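Local coordinates for protein 5-oxopent-3-ene-1,2,5-tricarboxylate decarboxylase (Exiguobacterium antarcticum B7, PDB 6IYM) that belongs to the fumarylacetoacetate hydrolase family and holds a magnesium ion through three acidic side chains, at residues A[105-110]-A[269-274]; A[150-155]-A[261-266]. All blocks are in the same frame, centred on the assembly; numbering follows the deposited sequence.

Contact 1 (A[105-110]-A[269-274]); sequences VGPFDP and GHLQNQ. Unlike the reference sequence in segment 269-274: Q274 (reference Lys).
The side-chain amide nitrogen of N273 uses both of its hydrogens on the loop 105-110. ND2 donates to D109 O at 2.7 Å, almost straight (169° at the hydrogen) and onto a lone pair in the carbonyl plane; its second bond, to G106 O at 3.1 Å, is more bent. The two carbonyls it joins belong to the ends of a type II beta turn, G106 to D109, which brings the chain from strand 104-105 to strand 111-112 in the mixed beta-sandwich fold of this family. The case illustrates how one buried side-chain amide can read out the shape of a turn: G106 O also accepts the turn's own bond from D109 N, and the two donors reach it from opposite faces of its plane. A chi1 of -54° puts N273 CG beside the backbone N, on the side of the loop. Both acceptors lie close to the plane of the amide, which lets one NH2 group serve the two. At the third turn position, F108 has the positive phi that a type II turn calls for, and its N donates to Q272 O at 2.8 Å. Within the loop, D109 OD2 meets G106 N from above the carboxylate plane, while OD1 makes a salt bridge with R61. A water accepts from Q274 N and donates to F108 O, bridging the segments beside P110. Farther out, L271 CD1 packs against CA and CG of P107, and L271 also touches P179. At the edge of the F108 ring, Q272 NE2 lies in the ring plane, 3.8 Å from CE1, with the amide turned 78° to it.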
loop_
_atom_site.group_PDB
_atom_site.type_symbol
_atom_site.label_atom_id
_atom_site.label_comp_id
_atom_site.label_asym_id
_atom_site.label_seq_id
_atom_site.Cartn_x
_atom_site.Cartn_y
_atom_site.Cartn_z
ATOM N N VAL A 105 7.379 6.733 10.840
ATOM C CA VAL A 105 8.100 6.950 12.119
ATOM C C VAL A 105 7.124 7.691 13.013
ATOM O O VAL A 105 6.148 8.249 12.489
ATOM C CB VAL A 105 9.419 7.727 11.913
ATOM C CG1 VAL A 105 10.355 7.007 10.947
ATOM C CG2 VAL A 105 9.194 9.159 11.439
ATOM N N GLY A 106 7.410 7.723 14.307
ATOM C CA GLY A 106 6.520 8.314 15.316
ATOM C C GLY A 106 7.030 9.673 15.768
ATOM O O GLY A 106 8.008 10.189 15.243
ATOM N N PRO A 107 6.387 10.289 16.772
ATOM C CA PRO A 107 6.816 11.596 17.254
ATOM C C PRO A 107 8.309 11.648 17.647
ATOM O O PRO A 107 8.810 10.702 18.247
ATOM C CB PRO A 107 5.885 11.831 18.446
ATOM C CG PRO A 107 4.662 11.036 18.122
ATOM C CD PRO A 107 5.188 9.785 17.444
ATOM N N PHE A 108 8.986 12.734 17.237
ATOM C CA PHE A 108 10.395 13.101 17.556
ATOM C C PHE A 108 11.390 12.132 16.928
ATOM O O PHE A 108 12.596 12.369 17.099
ATOM C CB PHE A 108 10.616 13.184 19.065
ATOM C CG PHE A 108 9.849 14.289 19.740
ATOM C CD1 PHE A 108 10.177 15.616 19.496
ATOM C CD2 PHE A 108 8.815 14.005 20.612
ATOM C CE1 PHE A 108 9.465 16.637 20.105
ATOM C CE2 PHE A 108 8.088 15.027 21.204
ATOM C CZ PHE A 108 8.437 16.340 20.980
ATOM N N ASP A 109 10.925 11.122 16.182
ATOM C CA ASP A 109 11.825 10.233 15.407
ATOM C C ASP A 109 12.469 11.038 14.295
ATOM O O ASP A 109 11.800 11.821 13.609
ATOM C CB ASP A 109 11.111 9.040 14.770
ATOM C CG ASP A 109 10.790 7.951 15.762
ATOM O OD1 ASP A 109 11.166 8.138 16.930
ATOM O OD2 ASP A 109 10.112 6.956 15.369
ATOM N N PRO A 110 13.759 10.774 14.034
ATOM C CA PRO A 110 14.439 11.359 12.888
ATOM C C PRO A 110 13.806 10.947 11.547
ATOM O O PRO A 110 13.299 9.823 11.431
ATOM C CB PRO A 110 15.866 10.792 12.972
ATOM C CG PRO A 110 16.006 10.268 14.386
ATOM C CD PRO A 110 14.618 9.867 14.824
ATOM N N GLY A 269 -2.608 18.150 18.335
ATOM C CA GLY A 269 -1.309 18.417 18.967
ATOM C C GLY A 269 -0.244 18.674 17.921
ATOM O O GLY A 269 -0.583 19.204 16.799
ATOM N N HIS A 270 0.981 18.280 18.269
ATOM C CA HIS A 270 2.237 18.579 17.542
ATOM C C HIS A 270 2.903 17.270 17.102
ATOM O O HIS A 270 3.053 16.401 17.942
ATOM C CB HIS A 270 3.132 19.430 18.455
ATOM C CG HIS A 270 2.605 20.813 18.615
ATOM N ND1 HIS A 270 3.231 21.908 18.056
ATOM C CD2 HIS A 270 1.501 21.273 19.242
ATOM C CE1 HIS A 270 2.527 22.992 18.319
ATOM N NE2 HIS A 270 1.452 22.624 19.045
ATOM N N LEU A 271 3.320 17.186 15.843
ATOM C CA LEU A 271 4.179 16.116 15.293
ATOM C C LEU A 271 5.468 16.789 14.839
ATOM O O LEU A 271 5.454 17.466 13.796
ATOM C CB LEU A 271 3.431 15.427 14.148
ATOM C CG LEU A 271 4.048 14.155 13.566
ATOM C CD1 LEU A 271 4.201 13.046 14.608
ATOM C CD2 LEU A 271 3.197 13.657 12.420
ATOM N N GLN A 272 6.543 16.590 15.595
ATOM C CA GLN A 272 7.862 17.196 15.299
ATOM C C GLN A 272 8.867 16.085 15.014
ATOM O O GLN A 272 8.952 15.129 15.827
ATOM C CB GLN A 272 8.320 18.066 16.461
ATOM C CG GLN A 272 9.701 18.683 16.253
ATOM C CD GLN A 272 10.131 19.427 17.494
ATOM O OE1 GLN A 272 9.374 20.219 18.055
ATOM N NE2 GLN A 272 11.344 19.142 17.946
ATOM N N ASN A 273 9.602 16.262 13.909
ATOM C CA ASN A 273 10.663 15.364 13.417
ATOM C C ASN A 273 11.811 16.220 12.883
ATOM O O ASN A 273 11.572 17.282 12.229
ATOM C CB ASN A 273 10.108 14.403 12.362
ATOM C CG ASN A 273 8.892 13.636 12.854
ATOM O OD1 ASN A 273 7.753 14.116 12.771
ATOM N ND2 ASN A 273 9.137 12.471 13.432
ATOM N N GLN A 274 13.026 15.726 13.035
ATOM C CA GLN A 274 14.225 16.410 12.505
ATOM C C GLN A 274 14.754 15.564 11.348
ATOM O O GLN A 274 14.872 14.335 11.499
ATOM C CB GLN A 274 15.219 16.604 13.656
ATOM C CG GLN A 274 16.325 17.608 13.359
ATOM C CD GLN A 274 17.358 17.761 14.459
ATOM O OE1 GLN A 274 17.370 17.060 15.469
ATOM N NE2 GLN A 274 18.259 18.702 14.252
HETATM O O HOH W 1 13.884 14.082 15.209
#

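Contact 2 (A[150-155]-A[261-266]); sequences YSIIND and IDVSIE. Unlike the reference sequence in segment 261-266: I261 (reference Val). With MG (magnesium ion), chain C.
The flat amide of N154 has V263 CG2 over one face, 3.9 Å from ND2 and 4.1 Å from CG of N154. I261 CG2 approaches the nitrogen end of the same amide from that side, 3.5 Å from ND2, its side chain crossing that of N154 at about a right angle. With CG anti to the backbone N (chi1 -168°), the group is carried toward strand 261-265. Its oxygen is used elsewhere: OD1 accepts from the backbone N of E124, a magnesium ligand, which ties this amide to the backbone of the metal site. The second flat group, the carboxylate of D155, next in the chain after N154, holds the magnesium ion through OD2 at 2.1 Å. E124 and E126 supply the other two protein ligands; K172 donates to OD2 and K99 forms a salt bridge with OD1. The apolar layer between the two sheets of the beta-sandwich is where strand 150-154 of the large mixed sheet faces strand 261-265 of the smaller one. Their axes come within 7.9 Å and run nearly antiparallel, at 156°, so the strands meet through side chains. As a worked example of sheet packing, I152 shows how a single branched residue can occupy the gap between two neighbours on the opposite strand. The side chains of I152 and V263 slide past each other in opposite directions, and their closest pair, I152 CG2 and V263 CG1, is 3.4 Å apart, tighter than usual for two methyl carbons. I152 and I265 meet tip to tip, I152 CG1 lying 3.8 Å from I265 CD1. The I265 side chain also touches V197 and V195.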
loop_
_atom_site.group_PDB
_atom_site.type_symbol
_atom_site.label_atom_id
_atom_site.label_comp_id
_atom_site.label_asym_id
_atom_site.label_seq_id
_atom_site.Cartn_x
_atom_site.Cartn_y
_atom_site.Cartn_z
ATOM N N TYR A 150 -8.923 10.918 14.070
ATOM C CA TYR A 150 -8.032 11.775 13.254
ATOM C C TYR A 150 -6.674 11.916 13.944
ATOM O O TYR A 150 -6.599 11.871 15.191
ATOM C CB TYR A 150 -8.656 13.149 13.026
ATOM C CG TYR A 150 -10.059 13.174 12.485
ATOM C CD1 TYR A 150 -11.156 13.157 13.336
ATOM C CD2 TYR A 150 -10.294 13.268 11.125
ATOM C CE1 TYR A 150 -12.450 13.203 12.840
ATOM C CE2 TYR A 150 -11.582 13.320 10.615
ATOM C CZ TYR A 150 -12.665 13.288 11.478
ATOM O OH TYR A 150 -13.924 13.341 10.956
ATOM N N SER A 151 -5.633 12.084 13.126
ATOM C CA SER A 151 -4.227 12.279 13.567
ATOM C C SER A 151 -3.512 13.159 12.553
ATOM O O SER A 151 -4.172 13.763 11.680
ATOM C CB SER A 151 -3.559 10.925 13.754
ATOM O OG SER A 151 -2.365 11.022 14.508
ATOM N N ILE A 152 -2.198 13.260 12.683
ATOM C CA ILE A 152 -1.354 14.084 11.785
ATOM C C ILE A 152 -0.455 13.135 11.010
ATOM O O ILE A 152 -0.003 12.162 11.584
ATOM C CB ILE A 152 -0.549 15.125 12.574
ATOM C CG1 ILE A 152 -1.406 15.768 13.666
ATOM C CG2 ILE A 152 0.061 16.142 11.626
ATOM C CD1 ILE A 152 -0.677 16.771 14.545
ATOM N N ILE A 153 -0.274 13.427 9.733
ATOM C CA ILE A 153 0.737 12.833 8.831
ATOM C C ILE A 153 1.592 13.983 8.305
ATOM O O ILE A 153 1.021 15.002 7.929
ATOM C CB ILE A 153 0.044 12.065 7.692
ATOM C CG1 ILE A 153 -0.584 10.785 8.228
ATOM C CG2 ILE A 153 0.997 11.787 6.549
ATOM C CD1 ILE A 153 0.411 9.722 8.471
ATOM N N ASN A 154 2.910 13.799 8.282
ATOM C CA ASN A 154 3.841 14.621 7.475
ATOM C C ASN A 154 4.170 13.788 6.238
ATOM O O ASN A 154 4.926 12.782 6.362
ATOM C CB ASN A 154 5.072 15.051 8.276
ATOM C CG ASN A 154 5.894 16.121 7.585
ATOM O OD1 ASN A 154 5.719 16.392 6.391
ATOM N ND2 ASN A 154 6.863 16.656 8.299
ATOM N N ASP A 155 3.611 14.186 5.095
ATOM C CA ASP A 155 3.798 13.487 3.798
ATOM C C ASP A 155 5.141 13.960 3.272
ATOM O O ASP A 155 5.162 14.748 2.322
ATOM C CB ASP A 155 2.607 13.735 2.850
ATOM C CG ASP A 155 2.731 13.187 1.424
ATOM O OD1 ASP A 155 3.646 12.389 1.162
ATOM O OD2 ASP A 155 1.905 13.590 0.549
ATOM N N ILE A 261 11.128 19.991 11.788
ATOM C CA ILE A 261 9.777 20.226 11.186
ATOM C C ILE A 261 8.758 20.013 12.301
ATOM O O ILE A 261 8.832 18.952 12.946
ATOM C CB ILE A 261 9.526 19.293 9.996
ATOM C CG1 ILE A 261 10.738 19.220 9.057
ATOM C CG2 ILE A 261 8.270 19.721 9.243
ATOM C CD1 ILE A 261 10.864 17.881 8.369
ATOM N N ASP A 262 7.906 21.010 12.552
ATOM C CA ASP A 262 6.814 20.963 13.563
ATOM C C ASP A 262 5.448 21.186 12.878
ATOM O O ASP A 262 5.073 22.364 12.615
ATOM C CB ASP A 262 7.097 21.998 14.645
ATOM C CG ASP A 262 6.043 22.101 15.735
ATOM O OD1 ASP A 262 5.398 21.070 16.055
ATOM O OD2 ASP A 262 5.881 23.231 16.261
ATOM N N VAL A 263 4.703 20.106 12.661
ATOM C CA VAL A 263 3.305 20.120 12.141
ATOM C C VAL A 263 2.370 20.103 13.357
ATOM O O VAL A 263 2.569 19.311 14.294
ATOM C CB VAL A 263 3.041 18.915 11.212
ATOM C CG1 VAL A 263 1.645 18.940 10.603
ATOM C CG2 VAL A 263 4.102 18.772 10.121
ATOM N N SER A 264 1.378 20.961 13.369
ATOM C CA SER A 264 0.371 20.987 14.445
ATOM C C SER A 264 -1.004 21.091 13.804
ATOM O O SER A 264 -1.123 21.687 12.694
ATOM C CB SER A 264 0.627 22.110 15.414
ATOM O OG SER A 264 0.401 23.347 14.778
ATOM N N ILE A 265 -1.984 20.514 14.481
ATOM C CA ILE A 265 -3.417 20.575 14.096
ATOM C C ILE A 265 -4.167 20.864 15.380
ATOM O O ILE A 265 -3.960 20.114 16.340
ATOM C CB ILE A 265 -3.875 19.264 13.448
ATOM C CG1 ILE A 265 -2.984 18.930 12.242
ATOM C CG2 ILE A 265 -5.361 19.361 13.104
ATOM C CD1 ILE A 265 -3.534 17.847 11.320
ATOM N N GLU A 266 -4.934 21.946 15.421
ATOM C CA GLU A 266 -5.570 22.379 16.682
ATOM C C GLU A 266 -6.570 21.283 17.053
ATOM O O GLU A 266 -7.229 20.760 16.160
ATOM C CB GLU A 266 -6.095 23.821 16.570
ATOM C CG GLU A 266 -7.456 23.994 15.937
ATOM C CD GLU A 266 -7.786 25.416 15.488
ATOM O OE1 GLU A 266 -7.122 26.389 15.949
ATOM O OE2 GLU A 266 -8.707 25.556 14.655
HETATM MG MG MG C . 0.505 15.147 0.462
#

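How the contacts relate
From the N terminus, the chain first passes the turn 105-110, then segment 150-155, which carries a metal ligand, and reaches both partners late, at 261-266 and 269-274. Contact 1 closes the outer loop, and contact 2 closes a shorter one nested inside it. The centres lie about 9 Å apart. The two late strands follow each other and pair as antiparallel neighbours in the smaller sheet: L271 N lies 2.7 Å from V263 O, and N273 O 2.8 Å from I261 N, both probable hydrogen bonds. One hairpin therefore carries both contacts, meeting the turn that leads into strand 111-112 through 269-274 and the large sheet through 261-265.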